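Local coordinates for cleavage and polyadenylation specificity factor 100 KD subunit (Methanosarcina mazei, PDB 2XR1), which probably terminates transcription as a two-zinc nuclease of the metallo-beta-lactamase superfamily that cuts nascent RNA as it leaves RNA polymerase, at residues K19-G24 and R55-E60; R152-N157 and K303-T308; K497-P502 and M520-A525; V603-G608 and T628-N633. All blocks are in the same frame, centred on the assembly; numbering follows the deposited sequence.

Interaction 1 (K19-G24 and R55-E60); sequences KNLPAG and RNLAKE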
loop_
_atom_site.group_PDB
_atom_site.type_symbol
_atom_site.label_atom_id
_atom_site.label_comp_id
_atom_site.label_asym_id
_atom_site.label_seq_id
_atom_site.Cartn_x
_atom_site.Cartn_y
_atom_site.Cartn_z
ATOM N N LYS B 19 -30.008 14.367 -33.405
ATOM C CA LYS B 19 -31.410 14.747 -33.184
ATOM C C LYS B 19 -31.602 15.863 -32.145
ATOM O O LYS B 19 -32.727 16.194 -31.808
ATOM C CB LYS B 19 -32.271 13.524 -32.832
ATOM C CG LYS B 19 -31.811 12.717 -31.627
ATOM C CD LYS B 19 -32.524 11.367 -31.548
ATOM C CE LYS B 19 -32.308 10.506 -32.801
ATOM N NZ LYS B 19 -32.474 9.041 -32.536
ATOM N N ASN B 20 -30.514 16.426 -31.622
ATOM C CA ASN B 20 -30.611 17.639 -30.806
ATOM C C ASN B 20 -30.209 18.882 -31.569
ATOM O O ASN B 20 -30.548 19.981 -31.148
ATOM C CB ASN B 20 -29.788 17.531 -29.506
ATOM C CG ASN B 20 -30.667 17.297 -28.258
ATOM O OD1 ASN B 20 -31.892 17.245 -28.346
ATOM N ND2 ASN B 20 -30.026 17.151 -27.094
ATOM N N LEU B 21 -29.512 18.707 -32.694
ATOM C CA LEU B 21 -28.959 19.827 -33.463
ATOM C C LEU B 21 -30.052 20.593 -34.207
ATOM O O LEU B 21 -30.989 20.002 -34.714
ATOM C CB LEU B 21 -27.888 19.342 -34.458
ATOM C CG LEU B 21 -26.512 18.893 -33.928
ATOM C CD1 LEU B 21 -25.649 18.331 -35.037
ATOM C CD2 LEU B 21 -25.746 20.002 -33.238
ATOM N N PRO B 22 -29.945 21.925 -34.257
ATOM C CA PRO B 22 -30.868 22.683 -35.101
ATOM C C PRO B 22 -30.664 22.384 -36.583
ATOM O O PRO B 22 -29.622 21.890 -36.966
ATOM C CB PRO B 22 -30.530 24.141 -34.789
ATOM C CG PRO B 22 -29.257 24.130 -34.093
ATOM C CD PRO B 22 -29.040 22.792 -33.489
ATOM N N ALA B 23 -31.686 22.650 -37.384
ATOM C CA ALA B 23 -31.621 22.518 -38.826
ATOM C C ALA B 23 -30.407 23.239 -39.330
ATOM O O ALA B 23 -30.069 24.303 -38.848
ATOM C CB ALA B 23 -32.864 23.107 -39.466
ATOM N N GLY B 24 -29.756 22.653 -40.319
ATOM C CA GLY B 24 -28.635 23.288 -40.984
ATOM C C GLY B 24 -27.297 22.978 -40.362
ATOM O O GLY B 24 -26.263 23.273 -40.940
ATOM N N ARG B 55 -23.844 24.640 -25.547
ATOM C CA ARG B 55 -24.553 24.730 -24.270
ATOM C C ARG B 55 -25.723 23.746 -24.231
ATOM O O ARG B 55 -25.771 22.869 -23.368
ATOM C CB ARG B 55 -25.054 26.162 -24.014
ATOM N N ASN B 56 -26.646 23.897 -25.181
ATOM C CA ASN B 56 -27.789 22.987 -25.333
ATOM C C ASN B 56 -27.379 21.531 -25.589
ATOM O O ASN B 56 -28.156 20.618 -25.311
ATOM C CB ASN B 56 -28.753 23.460 -26.450
ATOM C CG ASN B 56 -29.881 24.390 -25.939
ATOM O OD1 ASN B 56 -30.615 24.995 -26.734
ATOM N ND2 ASN B 56 -30.036 24.480 -24.620
ATOM N N LEU B 57 -26.172 21.313 -26.105
ATOM C CA LEU B 57 -25.646 19.951 -26.292
ATOM C C LEU B 57 -25.081 19.368 -25.005
ATOM O O LEU B 57 -25.575 18.348 -24.524
ATOM C CB LEU B 57 -24.594 19.891 -27.405
ATOM C CG LEU B 57 -25.071 19.327 -28.750
ATOM C CD1 LEU B 57 -26.537 19.662 -29.051
ATOM C CD2 LEU B 57 -24.147 19.806 -29.876
ATOM N N ALA B 58 -24.051 20.002 -24.448
ATOM C CA ALA B 58 -23.495 19.571 -23.159
ATOM C C ALA B 58 -24.623 19.368 -22.120
ATOM O O ALA B 58 -24.616 18.384 -21.368
ATOM C CB ALA B 58 -22.463 20.580 -22.656
ATOM N N LYS B 59 -25.603 20.276 -22.110
ATOM C CA LYS B 59 -26.735 20.184 -21.197
ATOM C C LYS B 59 -27.440 18.821 -21.249
ATOM O O LYS B 59 -27.475 18.111 -20.246
ATOM C CB LYS B 59 -27.740 21.306 -21.472
ATOM N N GLU B 60 -27.992 18.444 -22.400
ATOM C CA GLU B 60 -28.716 17.162 -22.511
ATOM C C GLU B 60 -27.805 15.912 -22.441
ATOM O O GLU B 60 -28.304 14.807 -22.203
ATOM C CB GLU B 60 -29.569 17.131 -23.785
ATOM C CG GLU B 60 -30.723 16.104 -23.776
ATOM C CD GLU B 60 -31.894 16.470 -22.850
ATOM O OE1 GLU B 60 -31.809 17.453 -22.085
ATOM O OE2 GLU B 60 -32.917 15.762 -22.891
#

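Interaction 2 (R152-N157 and K303-T308); sequences REFMRN and KTLKHT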
loop_
_atom_site.group_PDB
_atom_site.type_symbol
_atom_site.label_atom_id
_atom_site.label_comp_id
_atom_site.label_asym_id
_atom_site.label_seq_id
_atom_site.Cartn_x
_atom_site.Cartn_y
_atom_site.Cartn_z
ATOM N N ARG B 152 4.864 25.170 -28.843
ATOM C CA ARG B 152 3.859 25.241 -29.894
ATOM C C ARG B 152 4.317 24.582 -31.181
ATOM O O ARG B 152 3.560 23.829 -31.747
ATOM C CB ARG B 152 3.435 26.685 -30.134
ATOM C CG ARG B 152 2.576 27.198 -29.000
ATOM C CD ARG B 152 2.421 28.695 -29.029
ATOM N NE ARG B 152 1.540 29.141 -27.950
ATOM C CZ ARG B 152 0.981 30.351 -27.888
ATOM N NH1 ARG B 152 1.199 31.263 -28.847
ATOM N NH2 ARG B 152 0.177 30.653 -26.873
ATOM N N GLU B 153 5.551 24.859 -31.614
ATOM C CA GLU B 153 6.130 24.215 -32.801
ATOM C C GLU B 153 6.265 22.711 -32.628
ATOM O O GLU B 153 6.001 21.963 -33.554
ATOM C CB GLU B 153 7.502 24.824 -33.158
ATOM C CG GLU B 153 7.411 25.958 -34.194
ATOM C CD GLU B 153 8.758 26.564 -34.540
ATOM O OE1 GLU B 153 9.577 26.761 -33.608
ATOM O OE2 GLU B 153 8.984 26.843 -35.747
ATOM N N PHE B 154 6.681 22.277 -31.441
ATOM C CA PHE B 154 6.818 20.860 -31.116
ATOM C C PHE B 154 5.473 20.112 -31.162
ATOM O O PHE B 154 5.407 18.973 -31.613
ATOM C CB PHE B 154 7.493 20.696 -29.748
ATOM C CG PHE B 154 7.503 19.294 -29.257
ATOM C CD1 PHE B 154 8.565 18.458 -29.549
ATOM C CD2 PHE B 154 6.421 18.788 -28.532
ATOM C CE1 PHE B 154 8.548 17.142 -29.119
ATOM C CE2 PHE B 154 6.389 17.484 -28.112
ATOM C CZ PHE B 154 7.452 16.653 -28.394
ATOM N N MET B 155 4.409 20.750 -30.701
ATOM C CA MET B 155 3.069 20.167 -30.796
ATOM C C MET B 155 2.565 20.014 -32.240
ATOM O O MET B 155 1.941 19.014 -32.545
ATOM C CB MET B 155 2.067 20.994 -30.012
ATOM C CG MET B 155 2.312 20.995 -28.523
ATOM S SD MET B 155 1.812 19.523 -27.618
ATOM C CE MET B 155 3.259 18.513 -27.747
ATOM N N ARG B 156 2.820 21.002 -33.100
ATOM C CA ARG B 156 2.528 20.903 -34.544
ATOM C C ARG B 156 3.313 19.783 -35.224
ATOM O O ARG B 156 2.751 19.026 -35.998
ATOM C CB ARG B 156 2.850 22.228 -35.258
ATOM C CG ARG B 156 1.820 23.353 -35.053
ATOM C CD ARG B 156 1.005 23.590 -36.340
ATOM N N ASN B 157 4.607 19.682 -34.925
ATOM C CA ASN B 157 5.444 18.635 -35.495
ATOM C C ASN B 157 5.033 17.211 -35.114
ATOM O O ASN B 157 5.433 16.255 -35.797
ATOM C CB ASN B 157 6.915 18.867 -35.123
ATOM C CG ASN B 157 7.615 19.888 -36.047
ATOM O OD1 ASN B 157 7.313 19.993 -37.242
ATOM N ND2 ASN B 157 8.573 20.615 -35.491
ATOM N N LYS B 303 8.369 13.208 -24.545
ATOM C CA LYS B 303 7.325 12.227 -24.362
ATOM C C LYS B 303 6.316 12.674 -23.309
ATOM O O LYS B 303 5.121 12.435 -23.466
ATOM C CB LYS B 303 7.930 10.887 -23.965
ATOM C CG LYS B 303 6.955 9.720 -24.110
ATOM C CD LYS B 303 7.672 8.376 -24.082
ATOM C CE LYS B 303 6.817 7.246 -24.662
ATOM N NZ LYS B 303 5.398 7.268 -24.169
ATOM N N THR B 304 6.787 13.317 -22.237
ATOM C CA THR B 304 5.894 13.805 -21.216
ATOM C C THR B 304 5.003 14.920 -21.758
ATOM O O THR B 304 3.823 15.022 -21.357
ATOM C CB THR B 304 6.666 14.403 -20.033
ATOM O OG1 THR B 304 7.472 13.388 -19.445
ATOM C CG2 THR B 304 5.747 14.987 -18.991
ATOM N N LEU B 305 5.567 15.783 -22.610
ATOM C CA LEU B 305 4.802 16.900 -23.141
ATOM C C LEU B 305 3.724 16.397 -24.109
ATOM O O LEU B 305 2.631 16.928 -24.139
ATOM C CB LEU B 305 5.735 17.904 -23.822
ATOM C CG LEU B 305 5.167 19.130 -24.524
ATOM C CD1 LEU B 305 4.398 20.006 -23.563
ATOM C CD2 LEU B 305 6.318 19.909 -25.181
ATOM N N LYS B 306 4.032 15.371 -24.901
ATOM C CA LYS B 306 3.055 14.769 -25.821
ATOM C C LYS B 306 1.904 14.164 -25.055
ATOM O O LYS B 306 0.822 13.960 -25.596
ATOM C CB LYS B 306 3.686 13.649 -26.649
ATOM C CG LYS B 306 4.450 14.140 -27.805
ATOM C CD LYS B 306 4.899 13.012 -28.738
ATOM C CE LYS B 306 6.229 12.386 -28.301
ATOM N NZ LYS B 306 6.993 11.876 -29.436
ATOM N N HIS B 307 2.139 13.849 -23.787
ATOM C CA HIS B 307 1.086 13.295 -22.952
ATOM C C HIS B 307 0.518 14.301 -21.999
ATOM O O HIS B 307 -0.290 13.935 -21.157
ATOM C CB HIS B 307 1.633 12.086 -22.169
ATOM C CG HIS B 307 1.930 10.903 -23.027
ATOM N ND1 HIS B 307 3.011 10.860 -23.876
ATOM C CD2 HIS B 307 1.280 9.726 -23.179
ATOM C CE1 HIS B 307 3.009 9.706 -24.531
ATOM N NE2 HIS B 307 1.976 8.991 -24.116
ATOM N N THR B 308 0.912 15.560 -22.079
ATOM C CA THR B 308 0.359 16.512 -21.147
ATOM C C THR B 308 -0.957 17.105 -21.674
ATOM O O THR B 308 -1.040 17.551 -22.826
ATOM C CB THR B 308 1.332 17.652 -20.828
ATOM O OG1 THR B 308 2.570 17.109 -20.364
ATOM C CG2 THR B 308 0.767 18.568 -19.733
#

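Interaction 3 (K497-P502 and M520-A525); sequences KIIQNP and MEYFKA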
loop_
_atom_site.group_PDB
_atom_site.type_symbol
_atom_site.label_atom_id
_atom_site.label_comp_id
_atom_site.label_asym_id
_atom_site.label_seq_id
_atom_site.Cartn_x
_atom_site.Cartn_y
_atom_site.Cartn_z
ATOM N N LYS B 497 31.652 38.916 -16.617
ATOM C CA LYS B 497 31.761 40.380 -16.640
ATOM C C LYS B 497 31.208 41.028 -15.383
ATOM O O LYS B 497 31.712 42.082 -14.968
ATOM C CB LYS B 497 31.059 40.983 -17.870
ATOM C CG LYS B 497 31.066 42.532 -17.909
ATOM C CD LYS B 497 30.564 43.098 -19.235
ATOM C CE LYS B 497 30.468 44.632 -19.197
ATOM N NZ LYS B 497 31.714 45.311 -18.722
ATOM N N ILE B 498 30.173 40.420 -14.798
ATOM C CA ILE B 498 29.654 40.873 -13.508
ATOM C C ILE B 498 30.693 40.581 -12.450
ATOM O O ILE B 498 30.954 41.419 -11.588
ATOM C CB ILE B 498 28.320 40.170 -13.099
ATOM C CG1 ILE B 498 27.193 40.592 -14.019
ATOM C CG2 ILE B 498 27.911 40.511 -11.647
ATOM C CD1 ILE B 498 26.096 39.577 -14.085
ATOM N N ILE B 499 31.278 39.387 -12.539
ATOM C CA ILE B 499 32.292 38.917 -11.594
ATOM C C ILE B 499 33.629 39.704 -11.675
ATOM O O ILE B 499 34.126 40.205 -10.672
ATOM C CB ILE B 499 32.556 37.389 -11.792
ATOM C CG1 ILE B 499 31.342 36.572 -11.336
ATOM C CG2 ILE B 499 33.802 36.942 -11.031
ATOM C CD1 ILE B 499 31.479 35.059 -11.542
ATOM N N GLN B 500 34.198 39.807 -12.869
ATOM C CA GLN B 500 35.508 40.465 -13.048
ATOM C C GLN B 500 35.488 41.972 -12.746
ATOM O O GLN B 500 36.482 42.526 -12.284
ATOM C CB GLN B 500 36.061 40.208 -14.451
ATOM C CG GLN B 500 37.211 39.188 -14.506
ATOM C CD GLN B 500 36.748 37.741 -14.363
ATOM O OE1 GLN B 500 36.047 37.379 -13.406
ATOM N NE2 GLN B 500 37.167 36.896 -15.315
ATOM N N ASN B 501 34.358 42.626 -12.996
ATOM C CA ASN B 501 34.177 44.023 -12.625
ATOM C C ASN B 501 33.190 44.151 -11.457
ATOM O O ASN B 501 32.136 44.758 -11.614
ATOM C CB ASN B 501 33.642 44.832 -13.824
ATOM C CG ASN B 501 34.561 44.790 -15.036
ATOM O OD1 ASN B 501 35.798 44.900 -14.930
ATOM N ND2 ASN B 501 33.951 44.674 -16.215
ATOM N N PRO B 502 33.520 43.609 -10.268
ATOM C CA PRO B 502 32.469 43.826 -9.237
ATOM C C PRO B 502 32.148 45.307 -9.059
ATOM O O PRO B 502 33.023 46.187 -9.182
ATOM C CB PRO B 502 33.056 43.233 -7.947
ATOM C CG PRO B 502 34.279 42.455 -8.383
ATOM C CD PRO B 502 34.764 43.074 -9.684
ATOM N N MET B 520 26.242 29.772 -7.097
ATOM C CA MET B 520 27.470 29.266 -6.534
ATOM C C MET B 520 28.717 29.921 -7.151
ATOM O O MET B 520 29.707 30.145 -6.455
ATOM C CB MET B 520 27.498 27.743 -6.635
ATOM C CG MET B 520 26.475 27.054 -5.715
ATOM S SD MET B 520 26.617 27.574 -3.973
ATOM C CE MET B 520 25.520 28.982 -3.944
ATOM N N GLU B 521 28.657 30.259 -8.431
ATOM C CA GLU B 521 29.733 31.028 -9.048
ATOM C C GLU B 521 29.783 32.424 -8.426
ATOM O O GLU B 521 30.839 32.885 -8.027
ATOM C CB GLU B 521 29.585 31.107 -10.581
ATOM C CG GLU B 521 30.536 30.190 -11.364
ATOM C CD GLU B 521 29.971 29.755 -12.725
ATOM O OE1 GLU B 521 28.851 29.195 -12.733
ATOM O OE2 GLU B 521 30.629 29.950 -13.783
ATOM N N TYR B 522 28.635 33.087 -8.335
ATOM C CA TYR B 522 28.563 34.407 -7.709
ATOM C C TYR B 522 29.051 34.382 -6.274
ATOM O O TYR B 522 29.708 35.323 -5.812
ATOM C CB TYR B 522 27.138 34.942 -7.732
ATOM C CG TYR B 522 26.685 35.241 -9.118
ATOM C CD1 TYR B 522 27.270 36.271 -9.853
ATOM C CD2 TYR B 522 25.693 34.478 -9.728
ATOM C CE1 TYR B 522 26.868 36.541 -11.144
ATOM C CE2 TYR B 522 25.298 34.745 -11.040
ATOM C CZ TYR B 522 25.902 35.769 -11.731
ATOM O OH TYR B 522 25.506 36.033 -13.005
ATOM N N PHE B 523 28.733 33.298 -5.582
ATOM C CA PHE B 523 29.071 33.134 -4.174
ATOM C C PHE B 523 30.556 32.810 -4.031
ATOM O O PHE B 523 31.247 33.374 -3.181
ATOM C CB PHE B 523 28.175 32.033 -3.573
ATOM C CG PHE B 523 28.600 31.540 -2.233
ATOM C CD1 PHE B 523 28.134 32.133 -1.092
ATOM C CD2 PHE B 523 29.454 30.454 -2.118
ATOM C CE1 PHE B 523 28.526 31.660 0.155
ATOM C CE2 PHE B 523 29.851 29.981 -0.875
ATOM C CZ PHE B 523 29.390 30.582 0.254
ATOM N N LYS B 524 31.052 31.916 -4.880
ATOM C CA LYS B 524 32.451 31.533 -4.823
ATOM C C LYS B 524 33.334 32.767 -4.900
ATOM O O LYS B 524 34.444 32.759 -4.369
ATOM C CB LYS B 524 32.793 30.542 -5.928
ATOM N N ALA B 525 32.836 33.834 -5.522
ATOM C CA ALA B 525 33.640 35.035 -5.761
ATOM C C ALA B 525 33.287 36.232 -4.879
ATOM O O ALA B 525 34.126 37.084 -4.673
ATOM C CB ALA B 525 33.567 35.431 -7.231
#

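Interaction 4 (V603-G608 and T628-N633); sequences VFTEHG and TRALTN. With ZN (zinc ion), chain F.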
loop_
_atom_site.group_PDB
_atom_site.type_symbol
_atom_site.label_atom_id
_atom_site.label_comp_id
_atom_site.label_asym_id
_atom_site.label_seq_id
_atom_site.Cartn_x
_atom_site.Cartn_y
_atom_site.Cartn_z
ATOM N N VAL B 603 -8.055 15.671 8.084
ATOM C CA VAL B 603 -6.945 16.231 7.370
ATOM C C VAL B 603 -5.642 15.493 7.618
ATOM O O VAL B 603 -5.440 14.914 8.669
ATOM C CB VAL B 603 -6.811 17.761 7.466
ATOM C CG1 VAL B 603 -8.004 18.437 8.214
ATOM C CG2 VAL B 603 -5.499 18.137 7.913
ATOM N N PHE B 604 -4.801 15.438 6.599
ATOM C CA PHE B 604 -3.544 14.778 6.661
ATOM C C PHE B 604 -2.496 15.783 6.291
ATOM O O PHE B 604 -2.777 16.709 5.526
ATOM C CB PHE B 604 -3.522 13.633 5.672
ATOM C CG PHE B 604 -4.411 12.524 6.059
ATOM C CD1 PHE B 604 -4.004 11.589 6.993
ATOM C CD2 PHE B 604 -5.693 12.440 5.570
ATOM C CE1 PHE B 604 -4.855 10.560 7.361
ATOM C CE2 PHE B 604 -6.509 11.436 5.947
ATOM C CZ PHE B 604 -6.084 10.499 6.833
ATOM N N THR B 605 -1.290 15.641 6.815
ATOM C CA THR B 605 -0.277 16.644 6.534
ATOM C C THR B 605 0.975 16.037 5.890
ATOM O O THR B 605 1.270 14.909 6.074
ATOM C CB THR B 605 0.057 17.430 7.802
ATOM O OG1 THR B 605 0.548 16.533 8.793
ATOM C CG2 THR B 605 -1.163 18.132 8.317
ATOM N N GLU B 606 1.684 16.829 5.131
ATOM C CA GLU B 606 2.804 16.405 4.341
ATOM C C GLU B 606 3.629 17.629 3.962
ATOM O O GLU B 606 3.297 18.735 4.353
ATOM C CB GLU B 606 2.349 15.641 3.086
ATOM C CG GLU B 606 1.224 16.257 2.296
ATOM C CD GLU B 606 1.638 17.097 1.058
ATOM O OE1 GLU B 606 2.677 16.829 0.380
ATOM O OE2 GLU B 606 0.851 18.033 0.716
ATOM N N HIS B 607 4.742 17.425 3.261
ATOM C CA HIS B 607 5.557 18.545 2.748
ATOM C C HIS B 607 5.960 19.499 3.875
ATOM O O HIS B 607 5.615 20.666 3.884
ATOM C CB HIS B 607 4.803 19.254 1.667
ATOM C CG HIS B 607 5.637 20.127 0.804
ATOM N ND1 HIS B 607 6.097 21.348 1.221
ATOM C CD2 HIS B 607 6.000 20.011 -0.497
ATOM C CE1 HIS B 607 6.749 21.931 0.229
ATOM N NE2 HIS B 607 6.700 21.143 -0.827
ATOM N N GLY B 608 6.697 18.950 4.831
ATOM C CA GLY B 608 7.326 19.725 5.880
ATOM C C GLY B 608 8.369 18.846 6.514
ATOM O O GLY B 608 8.376 17.646 6.277
ATOM N N THR B 628 -6.931 14.793 12.586
ATOM C CA THR B 628 -5.835 14.963 11.633
ATOM C C THR B 628 -4.520 14.331 12.086
ATOM O O THR B 628 -4.226 14.275 13.268
ATOM C CB THR B 628 -5.641 16.446 11.217
ATOM O OG1 THR B 628 -4.390 16.928 11.691
ATOM C CG2 THR B 628 -6.787 17.337 11.708
ATOM N N ARG B 629 -3.726 13.890 11.127
ATOM C CA ARG B 629 -2.537 13.104 11.372
ATOM C C ARG B 629 -1.517 13.219 10.224
ATOM O O ARG B 629 -1.907 13.312 9.052
ATOM C CB ARG B 629 -2.956 11.655 11.494
ATOM C CG ARG B 629 -1.810 10.664 11.368
ATOM C CD ARG B 629 -2.125 9.287 12.046
ATOM N NE ARG B 629 -3.153 8.503 11.335
ATOM C CZ ARG B 629 -2.980 7.894 10.154
ATOM N NH1 ARG B 629 -1.815 7.973 9.493
ATOM N NH2 ARG B 629 -3.994 7.199 9.630
ATOM N N ALA B 630 -0.220 13.169 10.567
ATOM C CA ALA B 630 0.856 13.287 9.574
ATOM C C ALA B 630 1.061 11.986 8.834
ATOM O O ALA B 630 1.084 10.904 9.444
ATOM C CB ALA B 630 2.130 13.700 10.216
ATOM N N LEU B 631 1.206 12.087 7.511
ATOM C CA LEU B 631 1.427 10.891 6.697
ATOM C C LEU B 631 2.882 10.406 6.824
ATOM O O LEU B 631 3.759 11.152 7.250
ATOM C CB LEU B 631 1.076 11.158 5.241
ATOM C CG LEU B 631 -0.378 11.509 4.911
ATOM C CD1 LEU B 631 -0.543 11.795 3.423
ATOM C CD2 LEU B 631 -1.290 10.370 5.334
ATOM N N THR B 632 3.100 9.133 6.513
ATOM C CA THR B 632 4.428 8.523 6.518
ATOM C C THR B 632 4.665 7.935 5.148
ATOM O O THR B 632 3.762 7.357 4.576
ATOM C CB THR B 632 4.543 7.435 7.619
ATOM O OG1 THR B 632 4.598 8.058 8.902
ATOM C CG2 THR B 632 5.786 6.576 7.477
ATOM N N ASN B 633 5.868 8.074 4.605
ATOM C CA ASN B 633 6.154 7.434 3.310
ATOM C C ASN B 633 5.881 5.938 3.415
ATOM O O ASN B 633 6.317 5.325 4.344
ATOM C CB ASN B 633 7.595 7.674 2.861
ATOM C CG ASN B 633 7.839 9.097 2.481
ATOM O OD1 ASN B 633 6.896 9.815 2.160
ATOM N ND2 ASN B 633 9.076 9.526 2.497
HETATM ZN ZN ZN F . 7.058 21.925 -2.815
HETATM O O HOH W 1 3.828 14.050 6.694
#

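Interaction 1 (K19-G24 and R55-E60)
The two flat groups of this contact, the amide of Asn20 and the carboxylate of Glu60, do not stack: their planes stand 60° apart and the side chains cross at about a right angle. Only the amide nitrogen does the touching, and what it meets is the aliphatic root of the glutamate, with Asn20 ND2 3.3 Å from Glu60 CB and 3.5 Å from Glu60 CG. The setting is the first KH domain, whose order of helix, two strands, two helices and strand is that of a type II KH fold. Here the loop leaving helix 7-18 lies against helix 52-61.

Next to this amide-to-methylene contact the packing is apolar. Leu21 sends CD2 obliquely across to Leu57 CD2, 3.7 Å away, while the other branch of Leu57, CD1, comes 3.9 Å from Asn20 CB. The two branches of Leu57 thus serve consecutive loop residues, and Leu57 is the buried member of an otherwise largely exposed contact. Glu60 has CG anti to its backbone N (chi1 -159°), and the bend at chi2 turns the carboxylate away from the amide. Asn20 ND2 is consequently 5.3 Å from both Glu60 OE1 and Glu60 OE2, and no hydrogen bond spans the two segments.

Interaction 2 (R152-N157 and K303-T308)
Phe154 and Leu305 reach toward each other tip to tip, and this opposed pair joins helix 146-157, which follows the last strand of the second KH domain, to helix 299-306 of the metallo-beta-lactamase fold. It is a helix-to-helix contact that links the end of the KH part to the metallo-beta-lactamase domain. Phe154 has CG anti to the backbone N (chi1 172°), as does Leu305 (chi1 177°), so both extend straight into the interface. Phe154 CD2 then lies 3.5 Å from Leu305 CD2, the methyl approaching the ring obliquely.

Lys306 comes across at about a right angle. Its CG sits 3.9 Å from Phe154 CE2, so the lysine meets the ring obliquely with its aliphatic part, while the ammonium NZ continues to a salt bridge with Glu161. Met155 lies obliquely to Leu305; bends at chi2 and chi3 curl its end round, so that Met155 CE is 3.8 Å from Leu305 CG. Leu305 is therefore gripped by ring and thioether methyl together, and on its own side it packs against Arg273 and Val277 of helix 270-290. The turn that closes helix 299-306 is tied by a side chain: His307 ND1 donates to Lys303 O over 2.7 Å, in the plane of that carbonyl.

Interaction 3 (K497-P502 and M520-A525)
Nearly identical first torsions bring the key groups together: chi1 is -68° in Ile498, -69° in Ile499 and -67° in Tyr522, so each isoleucine CG1 and the tyrosine CG stand anti to the carbonyl carbon. Two helices of the beta-CASP domain meet through these residues. Helix 492-500 links strands 486-489 and 506-509 of a six-stranded parallel sheet, and helix 518-526 leads from the latter to strand 533-536; they are neighbouring crossover helices of an alpha/beta fold.

The two isoleucines address different parts of Tyr522. Ile498 crosses it obliquely near the far end: Ile498 CG2 lies 4.1 Å from Tyr522 CE1, and Ile498 CD1 lies 3.8 Å from Tyr522 OH. Ile499 works nearer the root of the ring, with its CG1 4.3 Å from Tyr522 CD1. It also spreads over the partner helix. Ile499 CD1 approaches the backbone at Glu521 O, 4.2 Å away, and Ile499 CG2 meets Ala525 CB at 4.1 Å, one turn further along. Ile498 and Tyr522 both rest on Ile507 and Val489 of the sheet below, so helix pair and strands share one apolar layer.

No hydrogen bond joins the segments, and cohesion across them comes from apolar side chains fitting together. The hydroxyl of the buried Tyr522 finds its partner in Asp448 OD2, at the end of strand 445-448. That bond would help fix the reach of the ring, and the nearby carboxylate probably polarises the hydroxyl, while Ile498 CG2 and CD1 and the CG1 methylene of Ile499 pack along the tyrosine side chain.

Interaction 4 (V603-G608 and T628-N633)
Strands 603-606 and 628-630 run parallel, 22° apart and 4.7 Å between axes, as the two strands of a right-handed beta-alpha-beta crossover through helix 610-624, on the edge of a metallo-beta-lactamase sheet. Arg629 bonds both ways: its N donates to Val603 O at 3.2 Å, and its O accepts from Thr605 N at 3.3 Å. The straightest bond follows, Leu631 N to Thr605 O, 3.2 Å at 175°; a water bridges Thr605 O and Leu631 O.

On one face Phe604 crosses Leu631 at about a right angle, Phe604 CD1 lying 3.4 Å from Leu631 CD2. Arg629 runs alongside the ring and turns its guanidinium 77° to it, so that Phe604 CE1 sits 4.1 Å from Arg629 NH2, over one guanidinium face. The other face carries Val603 beside Thr628, and Thr605 beside Ala630. The hydroxyls of Thr605 and Thr628 bond to helix carbonyls, at Cys613 and Ala617.

Past the strand end, His607 NE2 binds zinc at 2.2 Å, completing a site with Asp249, His250 and Asp355. With ND1 bonded to Thr382 OG1, both ring nitrogens are engaged, which probably fixes the ring's rotation.

The four contacts follow one another along the chain without touching, and each joins its own pair of elements. Interaction 1 is a surface contact at the periphery, its centre about 65 Å from that of interaction 3, across the chain's centre. Interactions 2 and 3 are partly buried helix pairs, both apolar across the interface, yet one ties the helix that follows the KH strands to the metallo-beta-lactamase domain whereas the other stays within the beta-CASP domain. Interaction 4 is the buried one, and the only one of the four whose segments are joined by hydrogen bonds or reach the zinc site. Side-chain packing thus serves the helices and loop, while backbone bonding serves the sheet that carries a metal ligand.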